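Side-chain contacts in uncharacterized protein (PDB 3NO2), which is of unknown function but folds as a six-bladed beta-propeller with a Mal s 1 allergenic protein-like region: residues 3-8 against 225-230; 18-21 against 26-29. All coordinates share one frame; numbering follows the deposited sequence. Where two conformers were deposited one is given.

Contact 1 of 2, residues 3-8 against 225-230; sequences SPQHLL and GLYICN
The Tyr-227 ring reaches across to strand 6-10 with its hydroxyl end leading. A water lies at the ring edge, in the plane of the ring, 2.6 Å from Tyr-227 OH. Leu-7 CD2 meets the same end obliquely, 3.9 Å from Tyr-227 CE2 and 3.7 Å from Tyr-227 OH. The two side chains come from opposite directions, and the CD2 methyl of Leu-7 makes the contact. The amide of Gln-5 is turned 42° from the ring plane. Its OE1 stays 4.0 Å from Tyr-227 OH, too far for a direct bond. The water spans this gap and donates to Gln-5 OE1 at 3.2 Å. Tyr-227 CG stands anti to its own carbonyl carbon (chi1 -66°), which directs the ring toward Leu-7 and Gln-5. Ile-271 of strand 270-274 touches both Leu-7 and Tyr-227. The backbones do not pair here: the nearest CA atoms, those of Leu-7 and Tyr-227, are 10.6 Å apart. This is a side-chain junction between neighbouring propeller blades. Tyr-227 OH also hydrogen-bonds to Lys-22 NZ, so the buried phenol oxygen has at least a water and an amine as partners, beside an apolar methyl. The lysine would probably polarise the hydroxyl.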
ATOM      1  N   SER A   3     -14.910 -11.577  17.297  1.00 38.00           N
ATOM      2  CA  SER A   3     -15.088 -12.343  16.024  1.00 35.06           C
ATOM      3  C   SER A   3     -13.744 -12.490  15.312  1.00 29.92           C
ATOM      4  O   SER A   3     -12.805 -11.726  15.601  1.00 28.73           O
ATOM      5  CB  SER A   3     -16.084 -11.628  15.108  1.00 37.78           C
ATOM      6  N   PRO A   4     -13.642 -13.460  14.382  1.00 24.92           N
ATOM      7  CA  PRO A   4     -12.412 -13.596  13.584  1.00 19.89           C
ATOM      8  C   PRO A   4     -12.053 -12.276  12.894  1.00 16.05           C
ATOM      9  O   PRO A   4     -12.938 -11.540  12.439  1.00 17.23           O
ATOM     10  CB  PRO A   4     -12.766 -14.667  12.540  1.00 21.38           C
ATOM     11  CG  PRO A   4     -13.808 -15.474  13.186  1.00 26.09           C
ATOM     12  CD  PRO A   4     -14.645 -14.459  13.971  1.00 26.45           C
ATOM     13  N   GLN A   5     -10.771 -12.004  12.861  1.00 13.14           N
ATOM     14  CA  GLN A   5     -10.238 -10.905  12.096  1.00 11.60           C
ATOM     15  C   GLN A   5     -10.559 -11.136  10.612  1.00 10.67           C
ATOM     16  O   GLN A   5     -10.454 -12.256  10.105  1.00 11.94           O
ATOM     17  CB  GLN A   5      -8.728 -10.823  12.341  1.00 13.84           C
ATOM     18  CG  GLN A   5      -8.341 -10.478  13.821  1.00 24.19           C
ATOM     19  CD  GLN A   5      -6.919 -10.933  14.195  1.00 35.03           C
ATOM     20  OE1 GLN A   5      -5.938 -10.207  13.979  1.00 44.06           O
ATOM     21  NE2 GLN A   5      -6.804 -12.142  14.745  1.00 29.21           N
ATOM     22  N   HIS A   6     -10.943 -10.069   9.925  1.00  8.70           N
ATOM     23  CA  HIS A   6     -11.089 -10.077   8.487  1.00  7.88           C
ATOM     24  C   HIS A   6     -10.092  -9.096   7.875  1.00  8.18           C
ATOM     25  O   HIS A   6      -9.725  -8.091   8.482  1.00  8.81           O
ATOM     26  CB  HIS A   6     -12.517  -9.708   8.084  1.00  8.59           C
ATOM     27  CG  HIS A   6     -13.501 -10.796   8.377  1.00  9.68           C
ATOM     28  ND1 HIS A   6     -13.876 -11.116   9.667  1.00 17.47           N
ATOM     29  CD2 HIS A   6     -14.083 -11.707   7.574  1.00 12.25           C
ATOM     30  CE1 HIS A   6     -14.708 -12.149   9.620  1.00 15.72           C
ATOM     31  NE2 HIS A   6     -14.855 -12.527   8.367  1.00 14.47           N
ATOM     32  N   LEU A   7      -9.664  -9.434   6.660  1.00  7.63           N
ATOM     33  CA  LEU A   7      -8.611  -8.703   5.948  1.00  6.73           C
ATOM     34  C   LEU A   7      -9.075  -8.375   4.553  1.00  6.95           C
ATOM     35  O   LEU A   7      -9.417  -9.253   3.775  1.00  7.26           O
ATOM     36  CB  LEU A   7      -7.333  -9.524   5.876  1.00  6.52           C
ATOM     37  CG  LEU A   7      -6.751  -9.911   7.219  1.00  8.24           C
ATOM     38  CD1 LEU A   7      -5.672 -11.022   7.030  1.00 10.52           C
ATOM     39  CD2 LEU A   7      -6.199  -8.735   8.001  1.00 10.20           C
ATOM     40  N   LEU A   8      -9.116  -7.100   4.258  1.00  6.36           N
ATOM     41  CA  LEU A   8      -9.397  -6.576   2.910  1.00  6.11           C
ATOM     42  C   LEU A   8      -8.067  -6.597   2.139  1.00  6.65           C
ATOM     43  O   LEU A   8      -7.078  -6.086   2.641  1.00  6.46           O
ATOM     44  CB  LEU A   8      -9.962  -5.162   2.995  1.00  6.73           C
ATOM     45  CG  LEU A   8     -10.245  -4.405   1.709  1.00  6.34           C
ATOM     46  CD1 LEU A   8     -11.362  -5.066   0.896  1.00  8.25           C
ATOM     47  CD2 LEU A   8     -10.538  -2.930   2.007  1.00  7.69           C
ATOM     48  N   GLY A 225       4.001  -7.006  15.713  1.00 16.11           N
ATOM     49  CA  GLY A 225       4.113  -7.769  14.508  1.00 14.05           C
ATOM     50  C   GLY A 225       3.864  -6.923  13.267  1.00 12.40           C
ATOM     51  O   GLY A 225       3.681  -5.717  13.322  1.00 11.65           O
ATOM     52  N   LEU A 226       3.812  -7.605  12.146  1.00  9.82           N
ATOM     53  CA  LEU A 226       3.732  -6.914  10.860  1.00  9.36           C
ATOM     54  C   LEU A 226       3.154  -7.843   9.787  1.00  7.70           C
ATOM     55  O   LEU A 226       3.629  -8.971   9.647  1.00  8.74           O
ATOM     56  CB  LEU A 226       5.178  -6.525  10.444  1.00  9.97           C
ATOM     57  CG  LEU A 226       5.385  -5.669   9.214  1.00  9.36           C
ATOM     58  CD1 LEU A 226       4.800  -4.261   9.463  1.00 11.05           C
ATOM     59  CD2 LEU A 226       6.862  -5.543   8.839  1.00 11.18           C
ATOM     60  N   TYR A 227       2.181  -7.367   9.016  1.00  6.98           N
ATOM     61  CA  TYR A 227       1.833  -8.008   7.748  1.00  5.37           C
ATOM     62  C   TYR A 227       2.745  -7.517   6.659  1.00  5.75           C
ATOM     63  O   TYR A 227       3.014  -6.304   6.565  1.00  6.68           O
ATOM     64  CB  TYR A 227       0.382  -7.732   7.328  1.00  6.41           C
ATOM     65  CG  TYR A 227      -0.697  -8.323   8.206  1.00  7.23           C
ATOM     66  CD1 TYR A 227      -0.773  -9.668   8.484  1.00  8.95           C
ATOM     67  CD2 TYR A 227      -1.700  -7.522   8.698  1.00  7.36           C
ATOM     68  CE1 TYR A 227      -1.780 -10.176   9.298  1.00 10.20           C
ATOM     69  CE2 TYR A 227      -2.695  -8.026   9.510  1.00 10.16           C
ATOM     70  CZ  TYR A 227      -2.738  -9.346   9.796  1.00  8.79           C
ATOM     71  OH  TYR A 227      -3.763  -9.873  10.599  1.00 10.87           O
ATOM     72  N   ILE A 228       3.185  -8.442   5.812  1.00  6.43           N
ATOM     73  CA  ILE A 228       3.993  -8.137   4.629  1.00  6.23           C
ATOM     74  C   ILE A 228       3.296  -8.753   3.436  1.00  4.53           C
ATOM     75  O   ILE A 228       3.102  -9.970   3.361  1.00  5.48           O
ATOM     76  CB  ILE A 228       5.419  -8.687   4.754  1.00  6.01           C
ATOM     77  CG1 ILE A 228       6.096  -8.199   6.023  1.00  7.63           C
ATOM     78  CG2 ILE A 228       6.213  -8.355   3.479  1.00  8.07           C
ATOM     79  CD1 ILE A 228       7.434  -8.916   6.319  1.00 10.42           C
ATOM     80  N   CYS A 229       2.950  -7.923   2.457  1.00  4.89           N
ATOM     81  CA  CYS A 229       2.411  -8.339   1.180  1.00  5.46           C
ATOM     82  C   CYS A 229       3.600  -8.709   0.262  1.00  5.69           C
ATOM     83  O   CYS A 229       4.422  -7.865  -0.066  1.00  7.01           O
ATOM     84  CB  CYS A 229       1.557  -7.271   0.535  1.00  5.65           C
ATOM     85  SG  CYS A 229       0.113  -6.793   1.516  1.00  6.18           S
ATOM     86  N   ASN A 230       3.691 -10.000  -0.050  1.00  5.26           N
ATOM     87  CA  ASN A 230       4.852 -10.580  -0.719  1.00  5.40           C
ATOM     88  C   ASN A 230       4.546 -10.862  -2.177  1.00  5.77           C
ATOM     89  O   ASN A 230       4.240 -11.980  -2.568  1.00  5.74           O
ATOM     90  CB  ASN A 230       5.217 -11.886   0.008  1.00  5.12           C
ATOM     91  CG  ASN A 230       6.553 -12.444  -0.401  1.00  7.05           C
ATOM     92  OD1 ASN A 230       7.430 -11.691  -0.824  1.00  7.68           O
ATOM     93  ND2 ASN A 230       6.728 -13.775  -0.325  1.00  7.03           N
TER
HETATM   94  O   HOH W   1      -5.405  -8.103  11.634  1.00 18.98           O

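Contact 2 of 2, residues 18-21 against 26-29; sequences AIIN and EIVW
Ile-19 CG1 stands anti to the carbonyl carbon (chi1 -63°) and the chain runs on extended to CD1. Trp-29 holds CG opposite its backbone N (chi1 175°), with the ring set crosswise. Together these torsions lay the end of the isoleucine on the indole. Ile-19 CD1 sits over one face, offset toward the rim. Ile-19 CG1 approaches Trp-29 CE3 obliquely, at 3.5 Å. Arg-63 makes a cation-pi contact with the same indole and also touches Ile-19.

Strands 16-21 and 26-32 form an antiparallel hairpin. Ile-19 N donates to Trp-29 O at 2.9 Å, with the donor tilted 31° from the carbonyl plane. Val-28 N donates to Ile-19 O at 2.8 Å and meets that carbonyl more nearly end-on. Val-28 and Trp-29 therefore both face Ile-19, which is a classic beta bulge. The register shifts by one residue there. Val-28 CG2 comes beside Ile-19 CG2, 4.1 Å away.

Past the bulge, Ile-20 and Ile-27 make a non-hydrogen-bonded pair. Their side chains lie on the other face of the sheet from Ile-19 and Trp-29. They cross with Ile-20 CG1 and Ile-27 CG1 3.9 Å apart. Ala-18 CB meets Ile-27 CG2 on that side. Toward the turn, Asn-21 N donates to Glu-26 O at 2.9 Å. The end of the Asn-21 side chain leads away from strand 26-32, and its OD1 accepts from Thr-24 N.

Strand 26-32 is outermost in this four-stranded blade. Backbone bonds fix the register. Apolar side chains pack on both faces, with Asn-21 and Glu-26 at the turn end of the Ile-19 and Trp-29 face. The electron-rich indole contacts both Ile-19 and the cation of Arg-63, which joins the hairpin to a residue outside it.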
ATOM      1  N   ALA A  18     -10.873  -8.451  -2.360  1.00  7.60           N
ATOM      2  CA  ALA A  18     -11.470  -9.517  -1.591  1.00  7.35           C
ATOM      3  C   ALA A  18     -11.383  -9.236  -0.122  1.00  6.32           C
ATOM      4  O   ALA A  18     -10.514  -8.489   0.335  1.00  7.16           O
ATOM      5  CB  ALA A  18     -10.820 -10.874  -1.935  1.00  7.86           C
ATOM      6  N   ILE A  19     -12.267  -9.873   0.653  1.00  6.44           N
ATOM      7  CA  ILE A  19     -12.164  -9.903   2.100  1.00  6.41           C
ATOM      8  C   ILE A  19     -11.989 -11.350   2.518  1.00  6.28           C
ATOM      9  O   ILE A  19     -12.719 -12.245   2.060  1.00  7.67           O
ATOM     10  CB  ILE A  19     -13.390  -9.293   2.816  1.00  6.82           C
ATOM     11  CG1 ILE A  19     -13.495  -7.816   2.437  1.00  8.13           C
ATOM     12  CG2 ILE A  19     -13.275  -9.481   4.366  1.00  8.77           C
ATOM     13  CD1 ILE A  19     -14.822  -7.147   2.829  1.00 10.18           C
ATOM     14  N   ILE A  20     -10.966 -11.588   3.334  1.00  6.47           N
ATOM     15  CA  ILE A  20     -10.567 -12.917   3.788  1.00  7.20           C
ATOM     16  C   ILE A  20     -10.808 -12.984   5.302  1.00  7.39           C
ATOM     17  O   ILE A  20     -10.445 -12.086   6.061  1.00  8.09           O
ATOM     18  CB  ILE A  20      -9.099 -13.152   3.453  1.00  7.98           C
ATOM     19  CG1 ILE A  20      -8.950 -13.216   1.915  1.00  9.55           C
ATOM     20  CG2 ILE A  20      -8.559 -14.454   4.090  1.00  8.40           C
ATOM     21  CD1 ILE A  20      -7.508 -13.276   1.382  1.00 11.38           C
ATOM     22  N   ASN A  21     -11.423 -14.087   5.730  1.00  6.77           N
ATOM     23  CA  ASN A  21     -11.471 -14.433   7.153  1.00  8.01           C
ATOM     24  C   ASN A  21     -10.100 -14.975   7.535  1.00  6.60           C
ATOM     25  O   ASN A  21      -9.642 -15.972   6.972  1.00  7.37           O
ATOM     26  CB  ASN A  21     -12.564 -15.504   7.356  1.00  8.40           C
ATOM     27  CG  ASN A  21     -12.644 -16.034   8.782  1.00  8.41           C
ATOM     28  OD1 ASN A  21     -11.646 -16.248   9.447  1.00  7.97           O
ATOM     29  ND2 ASN A  21     -13.898 -16.259   9.260  1.00 11.11           N
ATOM     30  N   GLU A  26     -10.405 -18.177   4.294  0.50  7.19           N
ATOM     31  CA  GLU A  26     -11.391 -18.226   3.225  0.50  7.90           C
ATOM     32  C   GLU A  26     -11.685 -16.830   2.698  0.50  8.02           C
ATOM     33  O   GLU A  26     -11.781 -15.876   3.467  0.50  7.73           O
ATOM     34  CB  GLU A  26     -12.680 -18.855   3.734  0.50  8.53           C
ATOM     35  CG  GLU A  26     -12.533 -20.353   4.080  0.50 15.62           C
ATOM     36  CD  GLU A  26     -12.698 -21.305   2.894  0.50 17.64           C
ATOM     37  OE1 GLU A  26     -12.900 -20.827   1.756  0.50 28.80           O
ATOM     38  OE2 GLU A  26     -12.637 -22.540   3.124  0.50 24.13           O
ATOM     39  N   ILE A  27     -11.822 -16.719   1.390  1.00  9.28           N
ATOM     40  CA  ILE A  27     -12.390 -15.495   0.768  1.00  9.17           C
ATOM     41  C   ILE A  27     -13.902 -15.500   1.043  1.00  9.97           C
ATOM     42  O   ILE A  27     -14.616 -16.456   0.630  1.00 11.95           O
ATOM     43  CB  ILE A  27     -12.096 -15.453  -0.731  1.00 10.54           C
ATOM     44  CG1 ILE A  27     -10.607 -15.222  -0.945  1.00 12.46           C
ATOM     45  CG2 ILE A  27     -12.922 -14.329  -1.425  1.00 12.10           C
ATOM     46  CD1 ILE A  27     -10.152 -15.204  -2.426  1.00 16.02           C
ATOM     47  N   VAL A  28     -14.402 -14.501   1.766  1.00  8.20           N
ATOM     48  CA  VAL A  28     -15.815 -14.435   2.106  1.00  9.95           C
ATOM     49  C   VAL A  28     -16.587 -13.406   1.276  1.00 11.20           C
ATOM     50  O   VAL A  28     -17.811 -13.347   1.374  1.00 12.91           O
ATOM     51  CB  VAL A  28     -16.023 -14.210   3.598  1.00 10.47           C
ATOM     52  CG1 VAL A  28     -15.401 -15.398   4.401  1.00 13.09           C
ATOM     53  CG2 VAL A  28     -15.491 -12.862   4.067  1.00 12.88           C
ATOM     54  N   TRP A  29     -15.890 -12.592   0.489  1.00  9.52           N
ATOM     55  CA  TRP A  29     -16.500 -11.521  -0.300  1.00 10.10           C
ATOM     56  C   TRP A  29     -15.496 -11.102  -1.348  1.00 10.89           C
ATOM     57  O   TRP A  29     -14.268 -11.086  -1.069  1.00  8.66           O
ATOM     58  CB  TRP A  29     -16.758 -10.347   0.617  1.00 12.04           C
ATOM     59  CG  TRP A  29     -17.284  -9.051  -0.007  1.00 14.73           C
ATOM     60  CD1 TRP A  29     -18.583  -8.663  -0.103  1.00 23.36           C
ATOM     61  CD2 TRP A  29     -16.502  -7.968  -0.525  1.00 11.48           C
ATOM     62  NE1 TRP A  29     -18.657  -7.400  -0.674  1.00 21.61           N
ATOM     63  CE2 TRP A  29     -17.395  -6.957  -0.943  1.00 21.93           C
ATOM     64  CE3 TRP A  29     -15.147  -7.767  -0.701  1.00 12.64           C
ATOM     65  CZ2 TRP A  29     -16.948  -5.746  -1.495  1.00 14.31           C
ATOM     66  CZ3 TRP A  29     -14.701  -6.557  -1.263  1.00 12.75           C
ATOM     67  CH2 TRP A  29     -15.597  -5.585  -1.648  1.00 14.77           C
TER

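How the contacts relate
Contact 2 lies within one blade of the propeller; contact 1 reaches from the same blade to the neighbouring one, through strand 226-231. The shared sheet runs 26-32, 16-21, 6-10, 270-274, and the last strand comes from the far end of the chain. Contact 2 joins outermost strand 26-32 to its neighbour 16-21. The contact centres lie about 11 Å apart. Leu-7 N and Ile-20 O, 2.8 Å apart, probably form the hydrogen bond that couples them directly. Leu-8 CD1 also packs 3.6 Å from Ala-18 O. Lys-22, in the turn after segment 18-21, reaches Tyr-227 of contact 1. No ligand or active site is known to tie them together.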